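Local structure of aldehyde dehydrogenase (Anabaena variabilis, 4H7N) at residues A[57-62]-A[170-175]; A[65-70]-A[86-91]; A[354-359]-A[385-390]. The protein probably oxidises aldehydes to carboxylic acids with NAD+ as the electron acceptor. All blocks are in the same frame, centred on the assembly; numbering follows the deposited sequence.

Interactions 1 and 2 are neighbours, their centres about 10 Å apart, and interaction 2 is nested in the chain segment that interaction 1 closes. They touch directly: Leu172 CD2 lies 4.1 Å from Leu70 CD1, and Trp59 CH2 lies 4.1 Å from Phe91 CZ. Pro171 also rests on the start of helix 67-78. Interaction 3 comes later in the chain and on the opposite side of its centre, with centres about 43 Å from interaction 1 and about 37 Å from interaction 2; it joins loops bordering the seven-stranded sheet. All three contacts lie away from Glu232, the predicted active-site residue.

Interaction 1: A[57-62]-A[170-175]; sequences QQWKQA and APLLMA
Trp59 turns the edge of its indole toward the helical turn from Leu172 to Ala175, while Ala62, one turn further along its own helix, meets Ala175 directly. The indole is the bump. Its CG stands anti to the backbone N (chi1 -173°), which swings the ring across toward 170-175 and brings its pyrrole edge up to that backbone. The edge fits against a hollow formed by Leu172 O, the Ala175 carbonyl and the Ala175 methyl, and both the Leu172 oxygen and the Ala175 carbonyl carbon lie near the ring plane. Trp59 NE1 gives Leu172 O a weak hydrogen bond, long at 3.4 Å but fairly straight at 165°. The same NE1 lies 3.8 Å from Ala175 CB, and the benzo side adds a looser touch, Trp59 CZ2 to Leu172 CB at 4.2 Å. The two segments, from helices 48-64 and 169-176, run at 125° to each other with their axes 9.5 Å apart at closest approach. In the aldehyde dehydrogenase fold this joins an N-terminal helix to one that follows strand 156-161 of the eight-stranded mixed sheet. The small side chains let the backbones come close: Ala62 CA and Ala175 CA are 5.2 Å apart. Ala62 CB touches Ala175 CB at 3.8 Å. Leu186, Val179 and Leu182 also pack on Trp59, and Phe188 of strand 186-188 meets Leu172. On helix 48-64, Lys60 points away from this contact and forms a salt bridge with Asp96 of helix 82-106, whose carboxylate also accepts from Gln57 NE2.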
ATOM      1  N   GLN A  57       9.631 -21.298  16.360  1.00 30.31           N
ATOM      2  CA  GLN A  57       9.535 -21.805  17.732  1.00 33.18           C
ATOM      3  C   GLN A  57      10.884 -22.346  18.242  1.00 33.24           C
ATOM      4  O   GLN A  57      11.174 -22.236  19.436  1.00 33.22           O
ATOM      5  CB  GLN A  57       8.417 -22.871  17.870  1.00 35.06           C
ATOM      6  CG  GLN A  57       7.021 -22.238  17.691  1.00 35.04           C
ATOM      7  CD  GLN A  57       6.579 -21.361  18.879  1.00 35.27           C
ATOM      8  OE1 GLN A  57       6.840 -21.662  20.029  1.00 39.06           O
ATOM      9  NE2 GLN A  57       5.886 -20.292  18.591  1.00 35.05           N
ATOM     10  N   GLN A  58      11.671 -22.973  17.368  1.00 33.89           N
ATOM     11  CA  GLN A  58      13.034 -23.411  17.741  1.00 35.83           C
ATOM     12  C   GLN A  58      13.890 -22.200  18.108  1.00 34.00           C
ATOM     13  O   GLN A  58      14.661 -22.266  19.062  1.00 33.22           O
ATOM     14  CB  GLN A  58      13.759 -24.178  16.614  1.00 37.92           C
ATOM     15  CG  GLN A  58      13.523 -25.654  16.594  1.00 43.81           C
ATOM     16  CD  GLN A  58      13.642 -26.324  15.216  1.00 47.76           C
ATOM     17  OE1 GLN A  58      14.091 -25.736  14.221  1.00 44.96           O
ATOM     18  NE2 GLN A  58      13.236 -27.606  15.171  1.00 51.33           N
ATOM     19  N   TRP A  59      13.758 -21.118  17.330  1.00 30.68           N
ATOM     20  CA  TRP A  59      14.472 -19.861  17.603  1.00 29.25           C
ATOM     21  C   TRP A  59      14.012 -19.287  18.944  1.00 29.77           C
ATOM     22  O   TRP A  59      14.849 -18.941  19.803  1.00 29.79           O
ATOM     23  CB  TRP A  59      14.303 -18.853  16.443  1.00 27.91           C
ATOM     24  CG  TRP A  59      15.137 -17.632  16.576  1.00 28.08           C
ATOM     25  CD1 TRP A  59      16.440 -17.577  16.975  1.00 27.70           C
ATOM     26  CD2 TRP A  59      14.754 -16.301  16.311  1.00 27.85           C
ATOM     27  NE1 TRP A  59      16.883 -16.317  16.951  1.00 27.10           N
ATOM     28  CE2 TRP A  59      15.872 -15.492  16.583  1.00 26.02           C
ATOM     29  CE3 TRP A  59      13.573 -15.700  15.864  1.00 28.45           C
ATOM     30  CZ2 TRP A  59      15.854 -14.129  16.439  1.00 26.05           C
ATOM     31  CZ3 TRP A  59      13.549 -14.348  15.726  1.00 27.70           C
ATOM     32  CH2 TRP A  59      14.684 -13.564  16.026  1.00 26.09           C
ATOM     33  N   LYS A  60      12.704 -19.283  19.183  1.00 29.46           N
ATOM     34  CA  LYS A  60      12.177 -18.834  20.453  1.00 32.39           C
ATOM     35  C   LYS A  60      12.746 -19.657  21.638  1.00 33.23           C
ATOM     36  O   LYS A  60      13.152 -19.108  22.671  1.00 31.43           O
ATOM     37  CB  LYS A  60      10.647 -18.905  20.488  1.00 33.67           C
ATOM     38  CG  LYS A  60      10.068 -18.205  21.695  1.00 36.54           C
ATOM     39  CD  LYS A  60       8.545 -18.280  21.786  1.00 38.81           C
ATOM     40  CE  LYS A  60       8.144 -19.346  22.763  1.00 43.76           C
ATOM     41  NZ  LYS A  60       6.759 -19.822  22.595  1.00 46.33           N
ATOM     42  N   GLN A  61      12.782 -20.964  21.481  1.00 34.73           N
ATOM     43  CA  GLN A  61      13.382 -21.800  22.513  1.00 38.12           C
ATOM     44  C   GLN A  61      14.833 -21.437  22.805  1.00 36.42           C
ATOM     45  O   GLN A  61      15.217 -21.367  23.970  1.00 34.55           O
ATOM     46  CB  GLN A  61      13.252 -23.303  22.191  1.00 42.85           C
ATOM     47  CG  GLN A  61      11.824 -23.814  22.374  1.00 46.44           C
ATOM     48  CD  GLN A  61      11.225 -23.403  23.726  1.00 50.29           C
ATOM     49  OE1 GLN A  61      11.860 -23.564  24.792  1.00 54.35           O
ATOM     50  NE2 GLN A  61      10.017 -22.858  23.694  1.00 49.44           N
ATOM     51  N   ALA A  62      15.636 -21.238  21.768  1.00 33.58           N
ATOM     52  CA  ALA A  62      17.029 -20.862  21.943  1.00 34.40           C
ATOM     53  C   ALA A  62      17.177 -19.509  22.638  1.00 33.27           C
ATOM     54  O   ALA A  62      18.051 -19.345  23.465  1.00 33.23           O
ATOM     55  CB  ALA A  62      17.780 -20.850  20.608  1.00 35.43           C
ATOM     56  N   ALA A 170      23.266  -9.072  19.510  1.00 25.98           N
ATOM     57  CA  ALA A 170      24.295 -10.122  19.706  1.00 26.44           C
ATOM     58  C   ALA A 170      23.663 -11.399  20.308  1.00 27.92           C
ATOM     59  O   ALA A 170      23.858 -12.470  19.790  1.00 28.61           O
ATOM     60  CB  ALA A 170      25.445  -9.614  20.562  1.00 27.55           C
ATOM     61  N   PRO A 171      22.830 -11.280  21.341  1.00 28.37           N
ATOM     62  CA  PRO A 171      22.206 -12.526  21.825  1.00 29.03           C
ATOM     63  C   PRO A 171      21.150 -13.117  20.860  1.00 27.96           C
ATOM     64  O   PRO A 171      21.065 -14.344  20.736  1.00 28.36           O
ATOM     65  CB  PRO A 171      21.667 -12.151  23.198  1.00 29.54           C
ATOM     66  CG  PRO A 171      21.575 -10.678  23.201  1.00 31.21           C
ATOM     67  CD  PRO A 171      22.674 -10.177  22.293  1.00 30.24           C
ATOM     68  N   LEU A 172      20.425 -12.287  20.108  1.00 26.84           N
ATOM     69  CA  LEU A 172      19.507 -12.818  19.126  1.00 27.22           C
ATOM     70  C   LEU A 172      20.251 -13.650  18.079  1.00 28.62           C
ATOM     71  O   LEU A 172      19.796 -14.740  17.693  1.00 27.75           O
ATOM     72  CB  LEU A 172      18.735 -11.722  18.412  1.00 25.14           C
ATOM     73  CG  LEU A 172      17.706 -10.959  19.232  1.00 25.91           C
ATOM     74  CD1 LEU A 172      16.917 -10.010  18.338  1.00 25.53           C
ATOM     75  CD2 LEU A 172      16.728 -11.906  19.973  1.00 25.98           C
ATOM     76  N   LEU A 173      21.375 -13.102  17.614  1.00 28.56           N
ATOM     77  CA  LEU A 173      22.190 -13.714  16.590  1.00 31.33           C
ATOM     78  C   LEU A 173      22.785 -15.034  17.083  1.00 31.05           C
ATOM     79  O   LEU A 173      22.810 -16.063  16.377  1.00 31.88           O
ATOM     80  CB  LEU A 173      23.249 -12.702  16.113  1.00 32.98           C
ATOM     81  CG  LEU A 173      24.300 -13.162  15.120  1.00 35.70           C
ATOM     82  CD1 LEU A 173      23.626 -13.673  13.858  1.00 35.77           C
ATOM     83  CD2 LEU A 173      25.321 -12.064  14.822  1.00 36.22           C
HETATM   84  N   MSE A 174      23.226 -15.041  18.320  1.00 31.08           N
HETATM   85  CA  MSE A 174      23.741 -16.256  18.897  1.00 32.05           C
HETATM   86  C   MSE A 174      22.656 -17.318  18.930  1.00 31.92           C
HETATM   87  O   MSE A 174      22.928 -18.502  18.707  1.00 33.01           O
HETATM   88  CB  MSE A 174      24.298 -15.946  20.283  1.00 33.05           C
HETATM   89  CG  MSE A 174      24.508 -17.177  21.144  1.00 36.58           C
HETATM   90 SE   MSE A 174      25.495 -16.766  22.822  0.80 38.45          SE
HETATM   91  CE  MSE A 174      24.233 -15.580  23.783  1.00 39.06           C
ATOM     92  N   ALA A 175      21.406 -16.943  19.216  1.00 30.17           N
ATOM     93  CA  ALA A 175      20.324 -17.954  19.246  1.00 30.36           C
ATOM     94  C   ALA A 175      20.014 -18.413  17.841  1.00 30.75           C
ATOM     95  O   ALA A 175      19.726 -19.599  17.583  1.00 31.67           O
ATOM     96  CB  ALA A 175      19.076 -17.381  19.895  1.00 29.94           C
TER

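Interaction 2: A[65-70]-A[86-91]; sequences SRREQL and LEIDSF
The first turn of helix 67-78 faces helix 82-106, the nearest CA pair being Leu70 CA and Ile88 CA, 8.2 Å apart. With chi1 at -172° the Arg67 side chain leaves opposite its backbone N and stays extended as far as NE, long enough to take its guanidinium over Ile88 to Asp89. Ile88 CG2 sits 3.6 Å above the guanidinium plane of Arg67, over its centre. These segments belong to a pair of consecutive helices in the aldehyde dehydrogenase fold, and the salt bridge lies at the more solvent-accessible margin of their packing. Arg67 grips one oxygen with both terminal nitrogens: NH1 reaches Asp89 OD1 at 3.0 Å and NH2 reaches the same OD1 at 2.9 Å. OD1 lies in the guanidinium plane, but the carboxylate is turned 65° from it; NH1 comes nearly along the C-O axis, whereas NH2 approaches from above the carboxylate plane. Deeper in, Leu70 and Ile88 reach tip to tip, Leu70 CD2 meeting Ile88 CG1 at 3.9 Å. Ile63 of helix 48-64 touches Leu70, while Thr71 and Leu74 pack on Ile88.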
ATOM      1  N   SER A  65      16.451 -19.956  26.236  1.00 36.67           N
ATOM      2  CA  SER A  65      17.560 -20.597  26.943  1.00 38.62           C
ATOM      3  C   SER A  65      18.662 -19.627  27.371  1.00 39.51           C
ATOM      4  O   SER A  65      19.497 -19.981  28.190  1.00 45.01           O
ATOM      5  CB  SER A  65      18.210 -21.692  26.092  1.00 39.08           C
ATOM      6  OG  SER A  65      19.089 -21.154  25.088  1.00 37.86           O
ATOM      7  N   ARG A  66      18.696 -18.442  26.789  1.00 37.33           N
ATOM      8  CA  ARG A  66      19.722 -17.447  27.081  1.00 37.15           C
ATOM      9  C   ARG A  66      19.066 -16.123  27.405  1.00 32.94           C
ATOM     10  O   ARG A  66      19.564 -15.045  27.049  1.00 31.45           O
ATOM     11  CB  ARG A  66      20.697 -17.334  25.893  1.00 39.31           C
ATOM     12  CG  ARG A  66      21.567 -18.602  25.662  1.00 41.97           C
ATOM     13  CD  ARG A  66      22.351 -18.994  26.923  1.00 46.43           C
ATOM     14  NE  ARG A  66      22.696 -20.437  27.021  1.00 47.77           N
ATOM     15  CZ  ARG A  66      23.640 -21.012  26.286  1.00 50.21           C
ATOM     16  NH1 ARG A  66      23.934 -22.302  26.430  1.00 50.08           N
ATOM     17  NH2 ARG A  66      24.313 -20.272  25.393  1.00 52.85           N
ATOM     18  N   ARG A  67      17.940 -16.191  28.087  1.00 32.97           N
ATOM     19  CA  ARG A  67      17.149 -14.978  28.327  1.00 33.10           C
ATOM     20  C   ARG A  67      17.941 -13.933  29.098  1.00 32.00           C
ATOM     21  O   ARG A  67      17.835 -12.751  28.820  1.00 29.43           O
ATOM     22  CB  ARG A  67      15.854 -15.310  29.082  1.00 34.88           C
ATOM     23  CG  ARG A  67      14.931 -14.113  29.182  1.00 34.01           C
ATOM     24  CD  ARG A  67      13.585 -14.432  29.820  1.00 34.97           C
ATOM     25  NE  ARG A  67      12.906 -13.149  30.018  1.00 33.58           N
ATOM     26  CZ  ARG A  67      11.616 -12.908  29.853  1.00 33.22           C
ATOM     27  NH1 ARG A  67      10.783 -13.870  29.517  1.00 36.49           N
ATOM     28  NH2 ARG A  67      11.150 -11.702  30.096  1.00 32.51           N
ATOM     29  N   GLU A  68      18.747 -14.361  30.063  1.00 31.87           N
ATOM     30  CA  GLU A  68      19.508 -13.410  30.831  1.00 33.71           C
ATOM     31  C   GLU A  68      20.468 -12.590  29.990  1.00 31.81           C
ATOM     32  O   GLU A  68      20.723 -11.460  30.313  1.00 33.26           O
ATOM     33  CB  GLU A  68      20.263 -14.101  31.979  1.00 40.11           C
ATOM     34  CG  GLU A  68      19.307 -14.376  33.122  1.00 46.19           C
ATOM     35  CD  GLU A  68      19.601 -15.654  33.862  1.00 57.18           C
ATOM     36  OE1 GLU A  68      20.604 -15.690  34.621  1.00 64.06           O
ATOM     37  OE2 GLU A  68      18.819 -16.626  33.686  1.00 65.43           O
ATOM     38  N   GLN A  69      21.025 -13.166  28.943  1.00 31.18           N
ATOM     39  CA  GLN A  69      21.940 -12.449  28.064  1.00 30.54           C
ATOM     40  C   GLN A  69      21.162 -11.449  27.204  1.00 29.01           C
ATOM     41  O   GLN A  69      21.666 -10.386  26.903  1.00 27.94           O
ATOM     42  CB  GLN A  69      22.643 -13.424  27.140  1.00 32.62           C
ATOM     43  CG  GLN A  69      23.824 -14.151  27.784  1.00 35.03           C
ATOM     44  CD  GLN A  69      23.366 -15.189  28.778  1.00 37.99           C
ATOM     45  OE1 GLN A  69      22.397 -15.911  28.547  1.00 39.31           O
ATOM     46  NE2 GLN A  69      24.041 -15.263  29.887  1.00 41.93           N
ATOM     47  N   LEU A  70      19.928 -11.790  26.816  1.00 27.02           N
ATOM     48  CA  LEU A  70      19.107 -10.836  26.075  1.00 26.47           C
ATOM     49  C   LEU A  70      18.741  -9.643  26.973  1.00 24.97           C
ATOM     50  O   LEU A  70      18.885  -8.481  26.585  1.00 23.77           O
ATOM     51  CB  LEU A  70      17.876 -11.517  25.484  1.00 25.67           C
ATOM     52  CG  LEU A  70      16.910 -10.593  24.708  1.00 24.82           C
ATOM     53  CD1 LEU A  70      17.576  -9.940  23.501  1.00 24.08           C
ATOM     54  CD2 LEU A  70      15.696 -11.360  24.224  1.00 25.15           C
ATOM     55  N   LEU A  86       9.305  -6.317  29.935  1.00 30.94           N
ATOM     56  CA  LEU A  86       8.075  -6.267  29.135  1.00 32.17           C
ATOM     57  C   LEU A  86       8.343  -6.356  27.656  1.00 29.84           C
ATOM     58  O   LEU A  86       7.602  -7.031  26.933  1.00 29.16           O
ATOM     59  CB  LEU A  86       7.270  -5.001  29.448  1.00 34.11           C
ATOM     60  CG  LEU A  86       6.978  -4.715  30.935  1.00 41.22           C
ATOM     61  CD1 LEU A  86       5.939  -3.593  31.017  1.00 46.19           C
ATOM     62  CD2 LEU A  86       6.509  -5.933  31.747  1.00 46.11           C
ATOM     63  N   GLU A  87       9.401  -5.700  27.180  1.00 28.46           N
ATOM     64  CA  GLU A  87       9.731  -5.809  25.749  1.00 28.94           C
ATOM     65  C   GLU A  87       9.994  -7.234  25.397  1.00 28.79           C
ATOM     66  O   GLU A  87       9.517  -7.729  24.357  1.00 26.05           O
ATOM     67  CB  GLU A  87      10.986  -5.031  25.380  1.00 29.89           C
ATOM     68  CG  GLU A  87      10.780  -3.698  24.797  1.00 30.40           C
ATOM     69  CD  GLU A  87      12.035  -3.107  24.174  1.00 29.80           C
ATOM     70  OE1 GLU A  87      12.659  -2.315  24.890  1.00 29.62           O
ATOM     71  OE2 GLU A  87      12.354  -3.372  22.965  1.00 28.00           O
ATOM     72  N   ILE A  88      10.778  -7.906  26.244  1.00 25.96           N
ATOM     73  CA  ILE A  88      11.102  -9.291  25.965  1.00 27.64           C
ATOM     74  C   ILE A  88       9.847 -10.193  25.966  1.00 28.23           C
ATOM     75  O   ILE A  88       9.699 -11.048  25.106  1.00 26.71           O
ATOM     76  CB  ILE A  88      12.184  -9.829  26.899  1.00 27.01           C
ATOM     77  CG1 ILE A  88      13.491  -9.123  26.606  1.00 28.06           C
ATOM     78  CG2 ILE A  88      12.360 -11.310  26.658  1.00 30.16           C
ATOM     79  CD1 ILE A  88      14.605  -9.275  27.648  1.00 27.70           C
ATOM     80  N   ASP A  89       8.978 -10.013  26.947  1.00 30.58           N
ATOM     81  CA  ASP A  89       7.745 -10.802  27.061  1.00 32.86           C
ATOM     82  C   ASP A  89       6.845 -10.565  25.839  1.00 31.84           C
ATOM     83  O   ASP A  89       6.291 -11.497  25.260  1.00 33.36           O
ATOM     84  CB  ASP A  89       6.997 -10.420  28.339  1.00 35.38           C
ATOM     85  CG  ASP A  89       7.668 -10.977  29.598  1.00 40.33           C
ATOM     86  OD1 ASP A  89       8.361 -12.019  29.510  1.00 40.12           O
ATOM     87  OD2 ASP A  89       7.488 -10.360  30.683  1.00 47.71           O
ATOM     88  N   SER A  90       6.732  -9.309  25.463  1.00 31.10           N
ATOM     89  CA  SER A  90       5.936  -8.882  24.318  1.00 30.55           C
ATOM     90  C   SER A  90       6.475  -9.440  22.976  1.00 30.65           C
ATOM     91  O   SER A  90       5.717  -9.963  22.129  1.00 27.03           O
ATOM     92  CB  SER A  90       5.836  -7.370  24.330  1.00 30.92           C
ATOM     93  OG  SER A  90       5.491  -6.873  23.033  1.00 34.82           O
ATOM     94  N   PHE A  91       7.781  -9.377  22.775  1.00 30.29           N
ATOM     95  CA  PHE A  91       8.435 -10.082  21.639  1.00 29.30           C
ATOM     96  C   PHE A  91       8.112 -11.590  21.602  1.00 29.08           C
ATOM     97  O   PHE A  91       7.715 -12.129  20.582  1.00 29.32           O
ATOM     98  CB  PHE A  91       9.972  -9.888  21.726  1.00 27.87           C
ATOM     99  CG  PHE A  91      10.768 -10.724  20.754  1.00 28.19           C
ATOM    100  CD1 PHE A  91      10.509 -10.692  19.423  1.00 30.16           C
ATOM    101  CD2 PHE A  91      11.786 -11.508  21.187  1.00 31.39           C
ATOM    102  CE1 PHE A  91      11.259 -11.433  18.535  1.00 28.50           C
ATOM    103  CE2 PHE A  91      12.548 -12.229  20.331  1.00 29.87           C
ATOM    104  CZ  PHE A  91      12.290 -12.181  18.990  1.00 29.66           C
TER

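Interaction 3: A[354-359]-A[385-390]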
ATOM      1  N   VAL A 354      -0.091  26.639  28.850  1.00 35.60           N
ATOM      2  CA  VAL A 354       0.558  26.203  27.591  1.00 34.31           C
ATOM      3  C   VAL A 354      -0.399  26.442  26.437  1.00 34.30           C
ATOM      4  O   VAL A 354      -1.607  26.661  26.650  1.00 34.36           O
ATOM      5  CB  VAL A 354       0.978  24.731  27.623  1.00 35.08           C
ATOM      6  CG1 VAL A 354       2.051  24.500  28.669  1.00 33.84           C
ATOM      7  CG2 VAL A 354      -0.213  23.812  27.917  1.00 34.69           C
ATOM      8  N   ASN A 355       0.148  26.483  25.234  1.00 33.50           N
ATOM      9  CA  ASN A 355      -0.666  26.704  24.046  1.00 35.26           C
ATOM     10  C   ASN A 355       0.065  26.240  22.792  1.00 35.32           C
ATOM     11  O   ASN A 355       1.221  25.790  22.850  1.00 32.67           O
ATOM     12  CB  ASN A 355      -1.125  28.157  23.945  1.00 36.88           C
ATOM     13  CG  ASN A 355       0.019  29.121  23.741  1.00 38.98           C
ATOM     14  OD1 ASN A 355       0.792  29.007  22.810  1.00 38.67           O
ATOM     15  ND2 ASN A 355       0.132  30.083  24.627  1.00 43.50           N
ATOM     16  N   HIS A 356      -0.616  26.327  21.662  1.00 36.58           N
ATOM     17  CA  HIS A 356      -0.095  25.759  20.439  1.00 35.24           C
ATOM     18  C   HIS A 356       0.914  26.700  19.751  1.00 37.51           C
ATOM     19  O   HIS A 356       1.392  26.375  18.662  1.00 36.89           O
ATOM     20  CB  HIS A 356      -1.256  25.374  19.508  1.00 35.86           C
ATOM     21  CG  HIS A 356      -1.961  24.107  19.894  1.00 35.12           C
ATOM     22  ND1 HIS A 356      -2.599  23.309  18.971  1.00 37.86           N
ATOM     23  CD2 HIS A 356      -2.112  23.484  21.089  1.00 38.30           C
ATOM     24  CE1 HIS A 356      -3.121  22.252  19.577  1.00 38.05           C
ATOM     25  NE2 HIS A 356      -2.828  22.321  20.863  1.00 36.52           N
ATOM     26  N   SER A 357       1.304  27.820  20.381  1.00 35.67           N
ATOM     27  CA  SER A 357       2.479  28.557  19.869  1.00 37.02           C
ATOM     28  C   SER A 357       3.786  27.863  20.280  1.00 36.85           C
ATOM     29  O   SER A 357       4.842  28.185  19.759  1.00 36.26           O
ATOM     30  CB  SER A 357       2.520  30.001  20.373  1.00 38.64           C
ATOM     31  OG  SER A 357       2.885  30.044  21.746  1.00 37.96           O
HETATM   32  N   MSE A 358       3.721  26.905  21.204  1.00 34.06           N
HETATM   33  CA  MSE A 358       4.936  26.284  21.749  1.00 33.49           C
HETATM   34  C   MSE A 358       5.278  24.965  21.059  1.00 33.58           C
HETATM   35  O   MSE A 358       4.388  24.155  20.696  1.00 34.63           O
HETATM   36  CB  MSE A 358       4.757  26.003  23.267  1.00 33.76           C
HETATM   37  CG  MSE A 358       4.357  27.194  24.093  1.00 33.99           C
HETATM   38 SE   MSE A 358       3.725  26.589  25.873  1.00 36.35          SE
HETATM   39  CE  MSE A 358       3.533  28.395  26.595  1.00 36.58           C
ATOM     40  N   LYS A 359       6.576  24.689  20.933  1.00 34.43           N
ATOM     41  CA  LYS A 359       7.043  23.449  20.336  1.00 34.66           C
ATOM     42  C   LYS A 359       6.543  22.234  21.041  1.00 33.29           C
ATOM     43  O   LYS A 359       6.245  21.216  20.415  1.00 29.81           O
ATOM     44  CB  LYS A 359       8.553  23.380  20.401  1.00 38.49           C
ATOM     45  CG  LYS A 359       9.252  24.370  19.489  1.00 41.40           C
ATOM     46  CD  LYS A 359      10.737  24.297  19.804  1.00 43.07           C
ATOM     47  CE  LYS A 359      11.508  25.473  19.259  1.00 46.38           C
ATOM     48  NZ  LYS A 359      12.076  25.089  17.949  1.00 48.90           N
ATOM     49  N   ALA A 385      -7.215  18.987  19.390  1.00 27.81           N
ATOM     50  CA  ALA A 385      -6.674  17.644  19.237  1.00 28.40           C
ATOM     51  C   ALA A 385      -6.296  17.394  17.790  1.00 28.86           C
ATOM     52  O   ALA A 385      -5.329  16.663  17.513  1.00 27.16           O
ATOM     53  CB  ALA A 385      -7.679  16.588  19.677  1.00 27.42           C
ATOM     54  N   ASN A 386      -7.062  17.996  16.876  1.00 28.99           N
ATOM     55  CA  ASN A 386      -6.851  17.786  15.432  1.00 28.84           C
ATOM     56  C   ASN A 386      -5.879  18.804  14.806  1.00 30.44           C
ATOM     57  O   ASN A 386      -5.560  18.680  13.628  1.00 30.40           O
ATOM     58  CB  ASN A 386      -8.183  17.825  14.664  1.00 30.33           C
ATOM     59  CG  ASN A 386      -8.957  16.506  14.753  1.00 30.37           C
ATOM     60  OD1 ASN A 386      -8.388  15.443  14.963  1.00 28.79           O
ATOM     61  ND2 ASN A 386     -10.258  16.569  14.509  1.00 30.62           N
ATOM     62  N   ASP A 387      -5.417  19.773  15.596  1.00 30.31           N
ATOM     63  CA  ASP A 387      -4.467  20.782  15.126  1.00 33.24           C
ATOM     64  C   ASP A 387      -3.004  20.276  15.173  1.00 33.37           C
ATOM     65  O   ASP A 387      -2.199  20.701  16.015  1.00 32.11           O
ATOM     66  CB  ASP A 387      -4.604  22.048  16.010  1.00 35.50           C
ATOM     67  CG  ASP A 387      -3.810  23.222  15.469  1.00 37.54           C
ATOM     68  OD1 ASP A 387      -3.772  23.300  14.242  1.00 37.90           O
ATOM     69  OD2 ASP A 387      -3.205  24.004  16.252  1.00 37.73           O
ATOM     70  N   THR A 388      -2.671  19.357  14.277  1.00 32.00           N
ATOM     71  CA  THR A 388      -1.379  18.691  14.311  1.00 31.65           C
ATOM     72  C   THR A 388      -1.130  18.150  12.927  1.00 31.41           C
ATOM     73  O   THR A 388      -2.105  17.857  12.206  1.00 29.41           O
ATOM     74  CB  THR A 388      -1.437  17.495  15.320  1.00 30.34           C
ATOM     75  OG1 THR A 388      -0.254  16.720  15.228  1.00 29.19           O
ATOM     76  CG2 THR A 388      -2.630  16.581  15.030  1.00 30.40           C
ATOM     77  N   ILE A 389       0.144  17.985  12.565  1.00 31.03           N
ATOM     78  CA  ILE A 389       0.512  17.267  11.326  1.00 31.73           C
ATOM     79  C   ILE A 389       0.629  15.771  11.498  1.00 28.66           C
ATOM     80  O   ILE A 389       0.848  15.039  10.540  1.00 28.30           O
ATOM     81  CB  ILE A 389       1.856  17.750  10.745  1.00 35.17           C
ATOM     82  CG1 ILE A 389       2.987  17.460  11.729  1.00 36.15           C
ATOM     83  CG2 ILE A 389       1.780  19.221  10.423  1.00 37.43           C
ATOM     84  CD1 ILE A 389       4.318  17.338  11.030  1.00 40.39           C
ATOM     85  N   TYR A 390       0.399  15.296  12.716  1.00 28.39           N
ATOM     86  CA  TYR A 390       0.405  13.883  13.008  1.00 26.73           C
ATOM     87  C   TYR A 390      -1.015  13.287  13.057  1.00 26.82           C
ATOM     88  O   TYR A 390      -2.008  13.999  12.903  1.00 25.52           O
ATOM     89  CB  TYR A 390       1.090  13.688  14.373  1.00 28.83           C
ATOM     90  CG  TYR A 390       2.562  14.047  14.323  1.00 29.82           C
ATOM     91  CD1 TYR A 390       3.433  13.196  13.691  1.00 33.78           C
ATOM     92  CD2 TYR A 390       3.087  15.235  14.864  1.00 31.73           C
ATOM     93  CE1 TYR A 390       4.788  13.476  13.636  1.00 33.90           C
ATOM     94  CE2 TYR A 390       4.462  15.489  14.840  1.00 31.55           C
ATOM     95  CZ  TYR A 390       5.287  14.596  14.210  1.00 32.37           C
ATOM     96  OH  TYR A 390       6.655  14.703  14.054  1.00 39.84           O
TER
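A histidine-carboxylate hydrogen bond, His356 to Asp387, links a type I beta turn to the loop that follows helix 378-386. The beta turn runs from Asn355 to Met358 and is closed by Met358 N bonding to Asn355 O at 3.2 Å. His356 occupies its second position and directs its imidazole toward Asp387, its CG anti to the carbonyl carbon (chi1 -77°). His356 ND1 donates to Asp387 OD2 at 2.9 Å, nearly straight at 166°. The ring and the carboxylate are almost coplanar, and the side chains lie alongside, pointing opposite ways. ND1 meets OD2 on its anti side, 18° out of the carboxylate plane, and Asp387 CB also lies in the plane of the ring at its edge. In the aldehyde dehydrogenase fold the contact lies beside the seven-stranded sheet: the turn is in the connection between strands 349-352 and 369-375, and Asp387 is in the one between helix 378-386 and strand 393-397. The other ring nitrogen, NE2, is hydrogen-bonded to Tyr273 OH of strand 269-275, so the imidazole is held at both nitrogens and its rotation is fixed. Met373 and Arg271 also touch the His356 side chain. Each loop has its own local brace. Asn355 OD1 accepts Ser357 N at 2.8 Å, making an Asx turn, and also takes Ser357 OG at 2.6 Å, both donors lying in the carbonyl plane. An inverse gamma turn is centred on Asp387, and directly after it Thr388 OG1 accepts Tyr390 N at 3.0 Å in an ST turn. Ala385 O, at the start of the second segment, is hydrogen-bonded by Arg271.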